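Local coordinates for protein 361aa long hypothetical D-aminopeptidase (Pyrococcus horikoshii, PDB 2DRH) that has no established function but belongs to the S58 family of peptidases and may act as an aminopeptidase, at residues I96-T101 with S239-I244; Y140-D143 with R147-K150; S177-K182 with E321-S326; L224-W229 with L350-R355. All blocks are in the same frame, centred on the assembly; numbering follows the deposited sequence.

How the contacts relate
Contacts 1, 2 and 3 touch one another in turn, and contact 4 is joined on through contact 3. Contact 1 is central, where two β-sheets face each other. Contact 2 lies on one side of it, with centres about 15 Å apart, and touches it where Val149 CG2 comes 3.4 Å from Thr99 OG1. Contact 3 lies about 14 Å from contact 1, centre to centre, and Ile323 CD1 packs 4.0 Å from Ile240 CD1. Contact 4 continues outward from contact 3, with Phe181 CE1 3.7 Å from Trp229 CD1, and its nearest atoms stay about 18 Å from those of contact 1. Contacts 2 and 3 also touch, through Leu141 CD1 and Lys182 CE, 4.0 Å apart.

Contact 1. Residues I96-T101 with S239-I244; sequences IILTNT and SIIMII
Ile96 holds CG1 anti to its carbonyl carbon (chi1 -49°) and runs straight on from there (chi2 174°), so that CD1 is carried out to Ile243. On the facing strand Ile243 sets CG2 anti to its own backbone N, and this branch methyl receives the contact: Ile96 CD1 lies 4.2 Å from Ile243 CG2. The second pair follows a similar scheme. Leu98 offers one methyl of its fork, CD2, which sits 4.2 Å from Ile241 CG2. In both pairs the side chains point in opposite senses and meet flank to flank, so each contact is one methyl beside another.

The backbones remain well apart, the CA atoms of Leu98 and Ile241 being 8.4 Å from each other and those of Ile96 and Ile243 9.0 Å. Such spacing is that of two stacked sheets, since paired strands of a single sheet lie much closer. Strand 96-100 belongs to the sheet that also holds 48-56 and 132-136, whereas 240-246 pairs with 198-207 and 278-285; the layering is consistent with the αββα sandwich of the DmpA family. Leu134 reaches into the same interface, touching both Leu98 and Ile241, and Phe284 and Val282 add to it beside Ile96 and Ile243.

All four touching residues are buried aliphatics, which implies that the two sheets are held here by dispersion and water exclusion, without directional polar bonds.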
loop_
_atom_site.group_PDB
_atom_site.type_symbol
_atom_site.label_atom_id
_atom_site.label_comp_id
_atom_site.label_asym_id
_atom_site.label_seq_id
_atom_site.Cartn_x
_atom_site.Cartn_y
_atom_site.Cartn_z
ATOM N N ILE A 96 1.686 21.550 10.245
ATOM C CA ILE A 96 0.549 20.897 9.610
ATOM C C ILE A 96 -0.590 21.886 9.453
ATOM O O ILE A 96 -1.023 22.500 10.416
ATOM C CB ILE A 96 0.085 19.705 10.449
ATOM C CG1 ILE A 96 1.297 18.842 10.809
ATOM C CG2 ILE A 96 -0.957 18.894 9.671
ATOM C CD1 ILE A 96 0.988 17.710 11.765
ATOM N N ILE A 97 -1.076 22.018 8.227
ATOM C CA ILE A 97 -2.129 22.968 7.916
ATOM C C ILE A 97 -3.420 22.304 7.478
ATOM O O ILE A 97 -3.421 21.354 6.687
ATOM C CB ILE A 97 -1.666 23.943 6.794
ATOM C CG1 ILE A 97 -0.348 24.617 7.196
ATOM C CG2 ILE A 97 -2.740 24.993 6.528
ATOM C CD1 ILE A 97 -0.479 25.549 8.389
ATOM N N LEU A 98 -4.521 22.822 8.007
ATOM C CA LEU A 98 -5.842 22.324 7.684
ATOM C C LEU A 98 -6.649 23.507 7.168
ATOM O O LEU A 98 -6.501 24.626 7.666
ATOM C CB LEU A 98 -6.511 21.741 8.933
ATOM C CG LEU A 98 -5.662 20.753 9.748
ATOM C CD1 LEU A 98 -6.501 20.163 10.873
ATOM C CD2 LEU A 98 -5.137 19.656 8.852
ATOM N N THR A 99 -7.475 23.261 6.158
ATOM C CA THR A 99 -8.325 24.299 5.592
ATOM C C THR A 99 -9.415 23.652 4.740
ATOM O O THR A 99 -9.632 22.448 4.831
ATOM C CB THR A 99 -7.516 25.298 4.749
ATOM O OG1 THR A 99 -8.359 26.404 4.408
ATOM C CG2 THR A 99 -6.972 24.641 3.475
ATOM N N ASN A 100 -10.120 24.434 3.929
ATOM C CA ASN A 100 -11.177 23.841 3.117
ATOM C C ASN A 100 -10.608 23.232 1.840
ATOM O O ASN A 100 -9.521 23.601 1.380
ATOM C CB ASN A 100 -12.275 24.868 2.796
ATOM C CG ASN A 100 -11.820 25.940 1.828
ATOM O OD1 ASN A 100 -11.609 25.677 0.642
ATOM N ND2 ASN A 100 -11.666 27.162 2.329
ATOM N N THR A 101 -11.353 22.297 1.267
ATOM C CA THR A 101 -10.921 21.597 0.063
ATOM C C THR A 101 -10.337 22.460 -1.048
ATOM O O THR A 101 -9.251 22.168 -1.551
ATOM C CB THR A 101 -12.072 20.773 -0.542
ATOM O OG1 THR A 101 -12.709 20.022 0.496
ATOM C CG2 THR A 101 -11.533 19.797 -1.608
ATOM N N SER A 239 -16.451 13.549 5.873
ATOM C CA SER A 239 -15.078 14.014 5.791
ATOM C C SER A 239 -14.509 14.277 7.193
ATOM O O SER A 239 -15.210 14.783 8.070
ATOM C CB SER A 239 -15.042 15.290 4.953
ATOM O OG SER A 239 -13.763 15.883 4.954
ATOM N N ILE A 240 -13.248 13.918 7.410
ATOM C CA ILE A 240 -12.615 14.156 8.710
ATOM C C ILE A 240 -11.111 13.909 8.711
ATOM O O ILE A 240 -10.617 12.947 8.125
ATOM C CB ILE A 240 -13.258 13.298 9.841
ATOM C CG1 ILE A 240 -12.466 13.488 11.146
ATOM C CG2 ILE A 240 -13.302 11.827 9.432
ATOM C CD1 ILE A 240 -13.009 12.737 12.338
ATOM N N ILE A 241 -10.385 14.802 9.373
ATOM C CA ILE A 241 -8.941 14.683 9.467
ATOM C C ILE A 241 -8.606 14.462 10.929
ATOM O O ILE A 241 -9.095 15.182 11.798
ATOM C CB ILE A 241 -8.226 15.970 8.979
ATOM C CG1 ILE A 241 -8.636 16.287 7.530
ATOM C CG2 ILE A 241 -6.712 15.804 9.106
ATOM C CD1 ILE A 241 -8.304 15.184 6.518
ATOM N N MET A 242 -7.783 13.459 11.200
ATOM C CA MET A 242 -7.393 13.164 12.572
ATOM C C MET A 242 -5.893 13.328 12.704
ATOM O O MET A 242 -5.125 12.690 11.988
ATOM C CB MET A 242 -7.820 11.739 12.948
ATOM C CG MET A 242 -9.327 11.597 13.108
ATOM S SD MET A 242 -9.987 10.003 12.582
ATOM C CE MET A 242 -10.051 10.296 10.806
ATOM N N ILE A 243 -5.479 14.208 13.604
ATOM C CA ILE A 243 -4.058 14.451 13.818
ATOM C C ILE A 243 -3.678 13.889 15.175
ATOM O O ILE A 243 -4.203 14.310 16.207
ATOM C CB ILE A 243 -3.731 15.960 13.782
ATOM C CG1 ILE A 243 -4.192 16.562 12.451
ATOM C CG2 ILE A 243 -2.227 16.179 13.967
ATOM C CD1 ILE A 243 -3.525 15.951 11.234
ATOM N N ILE A 244 -2.769 12.926 15.167
ATOM C CA ILE A 244 -2.333 12.295 16.400
ATOM C C ILE A 244 -0.902 12.686 16.744
ATOM O O ILE A 244 -0.018 12.706 15.878
ATOM C CB ILE A 244 -2.389 10.758 16.300
ATOM C CG1 ILE A 244 -3.711 10.312 15.665
ATOM C CG2 ILE A 244 -2.213 10.146 17.686
ATOM C CD1 ILE A 244 -4.939 10.789 16.384
#

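Contact 2. Residues Y140-D143 with R147-K150; sequences YLND and RHVK
A histidine-carboxylate hydrogen bond joins Asp143 and His148, the two sides of a loop that links strand 132-136 to helix 151-160. His148 NE2 donates to Asp143 OD2 over a very short 2.5 Å, with an N-H...O angle of 147°. The oxygen comes in at the edge of the imidazole, near its plane, while the carboxylate itself is turned 52° from the ring. Asp143 reaches across because its CG stands anti to the backbone N (chi1 166°). The same OD2 also accepts from Gly44 N, so two donors grip one oxygen. With an alanine in place of His148, OD2 would probably keep the Gly44 N-H but lose its ring donor, and the loop its direct side-chain tie.

A water makes a second link across the loop. It accepts from Asn142 ND2 at 2.9 Å and from His148 N at 3.2 Å, tying side chain to backbone. Asn142 OD1 is engaged directly, by Arg49 N.

Charge pairing leads outward to the assembly: Arg147, whose CB points away from 140-143, forms salt bridges with Asp113 and Glu109 of the second subunit.

The same water donates to Asp143 O, 2.9 Å away.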
loop_
_atom_site.group_PDB
_atom_site.type_symbol
_atom_site.label_atom_id
_atom_site.label_comp_id
_atom_site.label_asym_id
_atom_site.label_seq_id
_atom_site.Cartn_x
_atom_site.Cartn_y
_atom_site.Cartn_z
ATOM N N TYR A 140 -21.421 23.373 2.538
ATOM C CA TYR A 140 -22.785 23.525 3.045
ATOM C C TYR A 140 -23.014 24.895 3.675
ATOM O O TYR A 140 -24.080 25.489 3.516
ATOM C CB TYR A 140 -23.121 22.435 4.066
ATOM C CG TYR A 140 -24.593 22.393 4.415
ATOM C CD1 TYR A 140 -25.540 21.954 3.482
ATOM C CD2 TYR A 140 -25.046 22.827 5.659
ATOM C CE1 TYR A 140 -26.904 21.952 3.785
ATOM C CE2 TYR A 140 -26.404 22.830 5.972
ATOM C CZ TYR A 140 -27.329 22.390 5.030
ATOM O OH TYR A 140 -28.668 22.387 5.349
ATOM N N LEU A 141 -22.014 25.404 4.387
ATOM C CA LEU A 141 -22.137 26.706 5.029
ATOM C C LEU A 141 -21.227 27.762 4.403
ATOM O O LEU A 141 -21.463 28.958 4.548
ATOM C CB LEU A 141 -21.809 26.586 6.524
ATOM C CG LEU A 141 -22.743 25.739 7.400
ATOM C CD1 LEU A 141 -22.167 25.623 8.808
ATOM C CD2 LEU A 141 -24.123 26.376 7.443
ATOM N N ASN A 142 -20.197 27.324 3.693
ATOM C CA ASN A 142 -19.249 28.273 3.118
ATOM C C ASN A 142 -19.229 28.415 1.604
ATOM O O ASN A 142 -19.493 27.463 0.871
ATOM C CB ASN A 142 -17.835 27.927 3.603
ATOM C CG ASN A 142 -16.775 28.842 3.025
ATOM O OD1 ASN A 142 -16.871 30.065 3.128
ATOM N ND2 ASN A 142 -15.750 28.254 2.417
ATOM N N ASP A 143 -18.921 29.628 1.151
ATOM C CA ASP A 143 -18.792 29.913 -0.269
ATOM C C ASP A 143 -17.406 29.386 -0.613
ATOM O O ASP A 143 -16.443 30.146 -0.735
ATOM C CB ASP A 143 -18.860 31.424 -0.540
ATOM C CG ASP A 143 -18.383 31.786 -1.943
ATOM O OD1 ASP A 143 -18.780 31.088 -2.902
ATOM O OD2 ASP A 143 -17.617 32.766 -2.091
ATOM N N ARG A 147 -12.828 30.786 -2.495
ATOM C CA ARG A 147 -11.460 30.732 -1.970
ATOM C C ARG A 147 -11.148 31.975 -1.148
ATOM O O ARG A 147 -10.328 32.807 -1.535
ATOM C CB ARG A 147 -10.454 30.590 -3.117
ATOM C CG ARG A 147 -10.543 29.242 -3.828
ATOM C CD ARG A 147 -10.523 29.394 -5.345
ATOM N NE ARG A 147 -9.233 29.039 -5.917
ATOM C CZ ARG A 147 -8.940 29.120 -7.209
ATOM N NH1 ARG A 147 -9.846 29.552 -8.083
ATOM N NH2 ARG A 147 -7.740 28.753 -7.630
ATOM N N HIS A 148 -11.801 32.091 -0.000
ATOM C CA HIS A 148 -11.620 33.255 0.856
ATOM C C HIS A 148 -10.380 33.186 1.739
ATOM O O HIS A 148 -9.923 34.204 2.259
ATOM C CB HIS A 148 -12.897 33.463 1.675
ATOM C CG HIS A 148 -14.107 33.652 0.817
ATOM N ND1 HIS A 148 -14.266 34.744 -0.011
ATOM C CD2 HIS A 148 -15.166 32.843 0.576
ATOM C CE1 HIS A 148 -15.366 34.597 -0.725
ATOM N NE2 HIS A 148 -15.930 33.451 -0.390
ATOM N N VAL A 149 -9.828 31.989 1.897
ATOM C CA VAL A 149 -8.613 31.835 2.684
ATOM C C VAL A 149 -7.503 32.547 1.924
ATOM O O VAL A 149 -7.365 32.365 0.714
ATOM C CB VAL A 149 -8.205 30.360 2.824
ATOM C CG1 VAL A 149 -6.796 30.271 3.385
ATOM C CG2 VAL A 149 -9.187 29.628 3.721
ATOM N N LYS A 150 -6.718 33.360 2.623
ATOM C CA LYS A 150 -5.617 34.064 1.983
ATOM C C LYS A 150 -4.296 33.503 2.487
ATOM O O LYS A 150 -4.212 33.006 3.614
ATOM C CB LYS A 150 -5.684 35.567 2.270
ATOM C CG LYS A 150 -6.924 36.255 1.720
ATOM C CD LYS A 150 -6.814 37.774 1.824
ATOM C CE LYS A 150 -5.955 38.363 0.700
ATOM N NZ LYS A 150 -4.588 37.757 0.604
HETATM O O HOH W 1 -13.903 29.774 0.714
#

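Contact 3. Residues S177-K182 with E321-S326; sequences SAFEFK and EAIINS
Phe179 meets Ile323 edge-on: the branch methyl Ile323 CG2 lies near the plane of the phenyl ring, 4.5 Å from Phe179 CE2. This single apolar touch is light, and Leu327 of the same helix and Leu215 from a loop also pack against the Phe179 side chain. Beside it, Lys182 O and Ser326 O lie 4.3 Å apart, a proximity without a bond, while the amine of Lys182 turns to Thr174 O.

What presents the ring is the tight turn that carries it. Residues 178-181 form a type I' β turn closing a β hairpin with a two-residue loop, in which Ala178 N donates to Phe181 O at 3.0 Å and Phe181 N returns a bond to Ala178 O at 2.9 Å. Phe179 and Glu180, at its two corners, both adopt left-handed backbone conformations, with phi of 58° at Phe179. Arg212 fastens the turn from outside, its NE and NH2 donating to Phe179 O and Glu180 O.

The helix side, part of 309-328, is braced by polar groups of its own and by neighbours. Ser326 OG folds back on Ile323 O over a very short 2.5 Å, joining the hydroxyl to the carbonyl of the very residue that touches the ring, and is also hydrogen-bonded to Ser207 OG. One turn apart, Asn325 ND2 gives Glu321 OE2 a nearly straight hydrogen bond of 3.0 Å, which meets the anti side of the carboxylate and lies 35° out of its plane. Glu321 is gripped further by a salt bridge from OE1 to Arg190 NH2 and by Asn19 ND2 donating to OE2.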
loop_
_atom_site.group_PDB
_atom_site.type_symbol
_atom_site.label_atom_id
_atom_site.label_comp_id
_atom_site.label_asym_id
_atom_site.label_seq_id
_atom_site.Cartn_x
_atom_site.Cartn_y
_atom_site.Cartn_z
ATOM N N SER A 177 -19.633 20.675 9.152
ATOM C CA SER A 177 -20.845 20.014 9.624
ATOM C C SER A 177 -20.528 18.579 10.032
ATOM O O SER A 177 -19.788 17.888 9.341
ATOM C CB SER A 177 -21.901 19.974 8.510
ATOM O OG SER A 177 -22.201 21.268 8.041
ATOM N N ALA A 178 -21.101 18.130 11.146
ATOM C CA ALA A 178 -20.890 16.766 11.625
ATOM C C ALA A 178 -22.201 16.213 12.178
ATOM O O ALA A 178 -22.787 16.793 13.097
ATOM C CB ALA A 178 -19.817 16.747 12.708
ATOM N N PHE A 179 -22.664 15.101 11.608
ATOM C CA PHE A 179 -23.909 14.477 12.049
ATOM C C PHE A 179 -25.070 15.457 11.927
ATOM O O PHE A 179 -26.044 15.381 12.673
ATOM C CB PHE A 179 -23.776 14.011 13.503
ATOM C CG PHE A 179 -22.725 12.963 13.702
ATOM C CD1 PHE A 179 -22.928 11.660 13.247
ATOM C CD2 PHE A 179 -21.514 13.282 14.310
ATOM C CE1 PHE A 179 -21.938 10.691 13.393
ATOM C CE2 PHE A 179 -20.518 12.320 14.461
ATOM C CZ PHE A 179 -20.730 11.023 14.002
ATOM N N GLU A 180 -24.947 16.377 10.981
ATOM C CA GLU A 180 -25.964 17.389 10.732
ATOM C C GLU A 180 -26.186 18.340 11.900
ATOM O O GLU A 180 -27.261 18.907 12.080
ATOM C CB GLU A 180 -27.267 16.730 10.267
ATOM C CG GLU A 180 -27.055 16.005 8.953
ATOM C CD GLU A 180 -28.297 15.324 8.419
ATOM O OE1 GLU A 180 -29.223 16.029 7.960
ATOM O OE2 GLU A 180 -28.337 14.080 8.461
ATOM N N PHE A 181 -25.125 18.498 12.683
ATOM C CA PHE A 181 -25.069 19.431 13.798
ATOM C C PHE A 181 -23.837 20.233 13.395
ATOM O O PHE A 181 -23.162 19.878 12.421
ATOM C CB PHE A 181 -24.808 18.715 15.123
ATOM C CG PHE A 181 -26.008 17.987 15.672
ATOM C CD1 PHE A 181 -27.171 18.680 15.993
ATOM C CD2 PHE A 181 -25.959 16.615 15.906
ATOM C CE1 PHE A 181 -28.273 18.015 16.546
ATOM C CE2 PHE A 181 -27.050 15.939 16.456
ATOM C CZ PHE A 181 -28.208 16.639 16.778
ATOM N N LYS A 182 -23.529 21.309 14.108
ATOM C CA LYS A 182 -22.351 22.080 13.746
ATOM C C LYS A 182 -21.120 21.241 14.067
ATOM O O LYS A 182 -21.048 20.621 15.129
ATOM C CB LYS A 182 -22.300 23.385 14.532
ATOM C CG LYS A 182 -21.166 24.308 14.116
ATOM C CD LYS A 182 -21.365 24.827 12.696
ATOM C CE LYS A 182 -20.154 25.630 12.227
ATOM N NZ LYS A 182 -18.914 24.810 12.301
ATOM N N GLU A 321 -13.205 10.866 21.865
ATOM C CA GLU A 321 -13.614 12.012 22.648
ATOM C C GLU A 321 -13.402 13.299 21.857
ATOM O O GLU A 321 -14.243 14.198 21.897
ATOM C CB GLU A 321 -12.851 12.091 23.979
ATOM C CG GLU A 321 -13.588 12.950 25.022
ATOM C CD GLU A 321 -12.697 13.439 26.159
ATOM O OE1 GLU A 321 -11.972 12.620 26.763
ATOM O OE2 GLU A 321 -12.734 14.653 26.451
ATOM N N ALA A 322 -12.286 13.385 21.135
ATOM C CA ALA A 322 -11.991 14.580 20.350
ATOM C C ALA A 322 -13.122 14.889 19.370
ATOM O O ALA A 322 -13.448 16.058 19.144
ATOM C CB ALA A 322 -10.682 14.415 19.598
ATOM N N ILE A 323 -13.713 13.849 18.791
ATOM C CA ILE A 323 -14.812 14.036 17.851
ATOM C C ILE A 323 -16.011 14.608 18.589
ATOM O O ILE A 323 -16.604 15.596 18.154
ATOM C CB ILE A 323 -15.215 12.705 17.174
ATOM C CG1 ILE A 323 -14.086 12.238 16.249
ATOM C CG2 ILE A 323 -16.523 12.885 16.388
ATOM C CD1 ILE A 323 -14.302 10.863 15.644
ATOM N N ILE A 324 -16.362 13.991 19.714
ATOM C CA ILE A 324 -17.493 14.467 20.500
ATOM C C ILE A 324 -17.269 15.921 20.947
ATOM O O ILE A 324 -18.169 16.762 20.819
ATOM C CB ILE A 324 -17.730 13.559 21.737
ATOM C CG1 ILE A 324 -18.057 12.135 21.273
ATOM C CG2 ILE A 324 -18.848 14.117 22.601
ATOM C CD1 ILE A 324 -19.165 12.048 20.226
ATOM N N ASN A 325 -16.070 16.218 21.447
ATOM C CA ASN A 325 -15.754 17.574 21.886
ATOM C C ASN A 325 -15.924 18.599 20.766
ATOM O O ASN A 325 -16.253 19.758 21.026
ATOM C CB ASN A 325 -14.321 17.648 22.438
ATOM C CG ASN A 325 -14.162 16.881 23.734
ATOM O OD1 ASN A 325 -15.069 16.863 24.554
ATOM N ND2 ASN A 325 -13.003 16.255 23.931
ATOM N N SER A 326 -15.701 18.181 19.520
ATOM C CA SER A 326 -15.854 19.096 18.388
ATOM C C SER A 326 -17.323 19.488 18.271
ATOM O O SER A 326 -17.646 20.568 17.779
ATOM C CB SER A 326 -15.384 18.449 17.073
ATOM O OG SER A 326 -16.332 17.512 16.587
#

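Contact 4. Residues L224-W229 with L350-R355; sequences LELKNW and LRIMRR
Glu225 and Ile352 face each other with their CA atoms 7.3 Å apart, where helix 222-225 ends, Leu226 leaves helical geometry, and the chain enters a type I β turn from Leu226 to Trp229. Ile352 carries the contact, its CB directed at the other segment. Its CG1 rests 3.7 Å from Glu225 CB, and CG2 lies 4.0 Å from Glu225 CG, so the aliphatic stem of the glutamate runs alongside it. On another flank Leu226 CD1 presses against Ile352 CD1 at 3.3 Å, tighter than ordinary carbon contact. The unusual chi2 of Ile352, 99°, agrees with some strain at this point.

Were a serine here instead of Ile352, Leu226 CD1 and the stem of Glu225 would probably lose their apolar partner and a gap would open between the helix and the turn.

Polar ends stay at the margin. Glu225 OE2 bonds to Tyr356 OH, whereas OE1 stands 4.7 Å from Arg355 NE and 5.1 Å from Arg351 NH2, which may give a weak attraction, although Arg351 NE is salt-bridged to Glu348.

The pattern is peripheral helix packing: one isoleucine from helix 346-355, near the C-terminus, packs on the last turn of a short helix and the residue that starts the β turn.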
loop_
_atom_site.group_PDB
_atom_site.type_symbol
_atom_site.label_atom_id
_atom_site.label_comp_id
_atom_site.label_asym_id
_atom_site.label_seq_id
_atom_site.Cartn_x
_atom_site.Cartn_y
_atom_site.Cartn_z
ATOM N N LEU A 224 -30.158 9.096 16.950
ATOM C CA LEU A 224 -31.565 8.733 16.804
ATOM C C LEU A 224 -32.464 9.491 17.775
ATOM O O LEU A 224 -33.551 9.949 17.410
ATOM C CB LEU A 224 -31.743 7.231 17.011
ATOM C CG LEU A 224 -31.182 6.357 15.891
ATOM C CD1 LEU A 224 -31.317 4.893 16.273
ATOM C CD2 LEU A 224 -31.928 6.655 14.593
ATOM N N GLU A 225 -32.008 9.627 19.017
ATOM C CA GLU A 225 -32.778 10.343 20.023
ATOM C C GLU A 225 -33.004 11.798 19.609
ATOM O O GLU A 225 -33.990 12.419 20.003
ATOM C CB GLU A 225 -32.059 10.296 21.374
ATOM C CG GLU A 225 -32.060 8.930 22.059
ATOM C CD GLU A 225 -33.465 8.409 22.351
ATOM O OE1 GLU A 225 -34.371 9.226 22.631
ATOM O OE2 GLU A 225 -33.661 7.176 22.318
ATOM N N LEU A 226 -32.090 12.343 18.814
ATOM C CA LEU A 226 -32.208 13.727 18.369
ATOM C C LEU A 226 -32.546 13.837 16.879
ATOM O O LEU A 226 -32.227 14.834 16.238
ATOM C CB LEU A 226 -30.912 14.491 18.689
ATOM C CG LEU A 226 -30.725 14.906 20.160
ATOM C CD1 LEU A 226 -30.800 13.694 21.069
ATOM C CD2 LEU A 226 -29.389 15.611 20.335
ATOM N N LYS A 227 -33.193 12.805 16.346
ATOM C CA LYS A 227 -33.602 12.758 14.940
ATOM C C LYS A 227 -34.186 14.068 14.427
ATOM O O LYS A 227 -33.711 14.645 13.450
ATOM C CB LYS A 227 -34.681 11.695 14.738
ATOM C CG LYS A 227 -34.215 10.266 14.663
ATOM C CD LYS A 227 -35.372 9.323 14.987
ATOM C CE LYS A 227 -36.636 9.684 14.212
ATOM N NZ LYS A 227 -36.404 9.700 12.740
ATOM N N ASN A 228 -35.233 14.520 15.101
ATOM C CA ASN A 228 -35.964 15.718 14.710
ATOM C C ASN A 228 -35.387 17.081 15.082
ATOM O O ASN A 228 -35.985 18.112 14.753
ATOM C CB ASN A 228 -37.394 15.595 15.230
ATOM C CG ASN A 228 -38.095 14.356 14.696
ATOM O OD1 ASN A 228 -38.818 13.673 15.423
ATOM N ND2 ASN A 228 -37.884 14.063 13.417
ATOM N N TRP A 229 -34.245 17.110 15.760
ATOM C CA TRP A 229 -33.653 18.394 16.113
ATOM C C TRP A 229 -33.363 19.113 14.790
ATOM O O TRP A 229 -32.848 18.513 13.850
ATOM C CB TRP A 229 -32.371 18.190 16.924
ATOM C CG TRP A 229 -31.912 19.433 17.621
ATOM C CD1 TRP A 229 -31.090 20.401 17.121
ATOM C CD2 TRP A 229 -32.305 19.874 18.925
ATOM N NE1 TRP A 229 -30.945 21.420 18.034
ATOM C CE2 TRP A 229 -31.680 21.123 19.150
ATOM C CE3 TRP A 229 -33.126 19.336 19.928
ATOM C CZ2 TRP A 229 -31.853 21.846 20.341
ATOM C CZ3 TRP A 229 -33.298 20.056 21.112
ATOM C CH2 TRP A 229 -32.663 21.298 21.306
ATOM N N LEU A 350 -27.459 15.513 28.133
ATOM C CA LEU A 350 -27.368 15.002 29.497
ATOM C C LEU A 350 -28.586 14.144 29.812
ATOM O O LEU A 350 -28.476 13.113 30.476
ATOM C CB LEU A 350 -27.270 16.148 30.501
ATOM C CG LEU A 350 -25.912 16.848 30.589
ATOM C CD1 LEU A 350 -25.979 17.956 31.628
ATOM C CD2 LEU A 350 -24.836 15.837 30.959
ATOM N N ARG A 351 -29.745 14.577 29.326
ATOM C CA ARG A 351 -30.990 13.849 29.532
ATOM C C ARG A 351 -30.930 12.464 28.879
ATOM O O ARG A 351 -31.291 11.461 29.498
ATOM C CB ARG A 351 -32.157 14.644 28.944
ATOM C CG ARG A 351 -33.477 13.905 28.944
ATOM C CD ARG A 351 -34.557 14.723 28.254
ATOM N NE ARG A 351 -34.398 14.751 26.801
ATOM C CZ ARG A 351 -34.707 13.746 25.985
ATOM N NH1 ARG A 351 -35.197 12.612 26.466
ATOM N NH2 ARG A 351 -34.539 13.885 24.678
ATOM N N ILE A 352 -30.481 12.410 27.628
ATOM C CA ILE A 352 -30.392 11.135 26.922
ATOM C C ILE A 352 -29.405 10.186 27.593
ATOM O O ILE A 352 -29.702 9.008 27.781
ATOM C CB ILE A 352 -29.982 11.323 25.440
ATOM C CG1 ILE A 352 -31.187 11.791 24.615
ATOM C CG2 ILE A 352 -29.472 10.011 24.861
ATOM C CD1 ILE A 352 -31.230 13.267 24.356
ATOM N N MET A 353 -28.234 10.702 27.949
ATOM C CA MET A 353 -27.225 9.885 28.606
ATOM C C MET A 353 -27.806 9.293 29.887
ATOM O O MET A 353 -27.560 8.134 30.206
ATOM C CB MET A 353 -25.975 10.717 28.918
ATOM C CG MET A 353 -25.224 11.234 27.678
ATOM S SD MET A 353 -24.760 9.962 26.446
ATOM C CE MET A 353 -23.278 9.257 27.211
ATOM N N ARG A 354 -28.588 10.087 30.613
ATOM C CA ARG A 354 -29.212 9.612 31.845
ATOM C C ARG A 354 -30.249 8.519 31.580
ATOM O O ARG A 354 -30.328 7.546 32.327
ATOM C CB ARG A 354 -29.865 10.769 32.608
ATOM C CG ARG A 354 -28.924 11.496 33.564
ATOM C CD ARG A 354 -29.705 12.333 34.573
ATOM N NE ARG A 354 -30.338 13.494 33.956
ATOM C CZ ARG A 354 -29.778 14.697 33.882
ATOM N NH1 ARG A 354 -28.569 14.903 34.393
ATOM N NH2 ARG A 354 -30.424 15.693 33.288
ATOM N N ARG A 355 -31.041 8.677 30.524
ATOM C CA ARG A 355 -32.051 7.681 30.179
ATOM C C ARG A 355 -31.403 6.321 29.910
ATOM O O ARG A 355 -32.031 5.279 30.088
ATOM C CB ARG A 355 -32.844 8.118 28.943
ATOM C CG ARG A 355 -33.812 7.053 28.424
ATOM C CD ARG A 355 -34.412 7.423 27.066
ATOM N NE ARG A 355 -35.439 8.461 27.153
ATOM C CZ ARG A 355 -36.626 8.291 27.730
ATOM N NH1 ARG A 355 -36.942 7.122 28.273
ATOM N NH2 ARG A 355 -37.502 9.291 27.764
#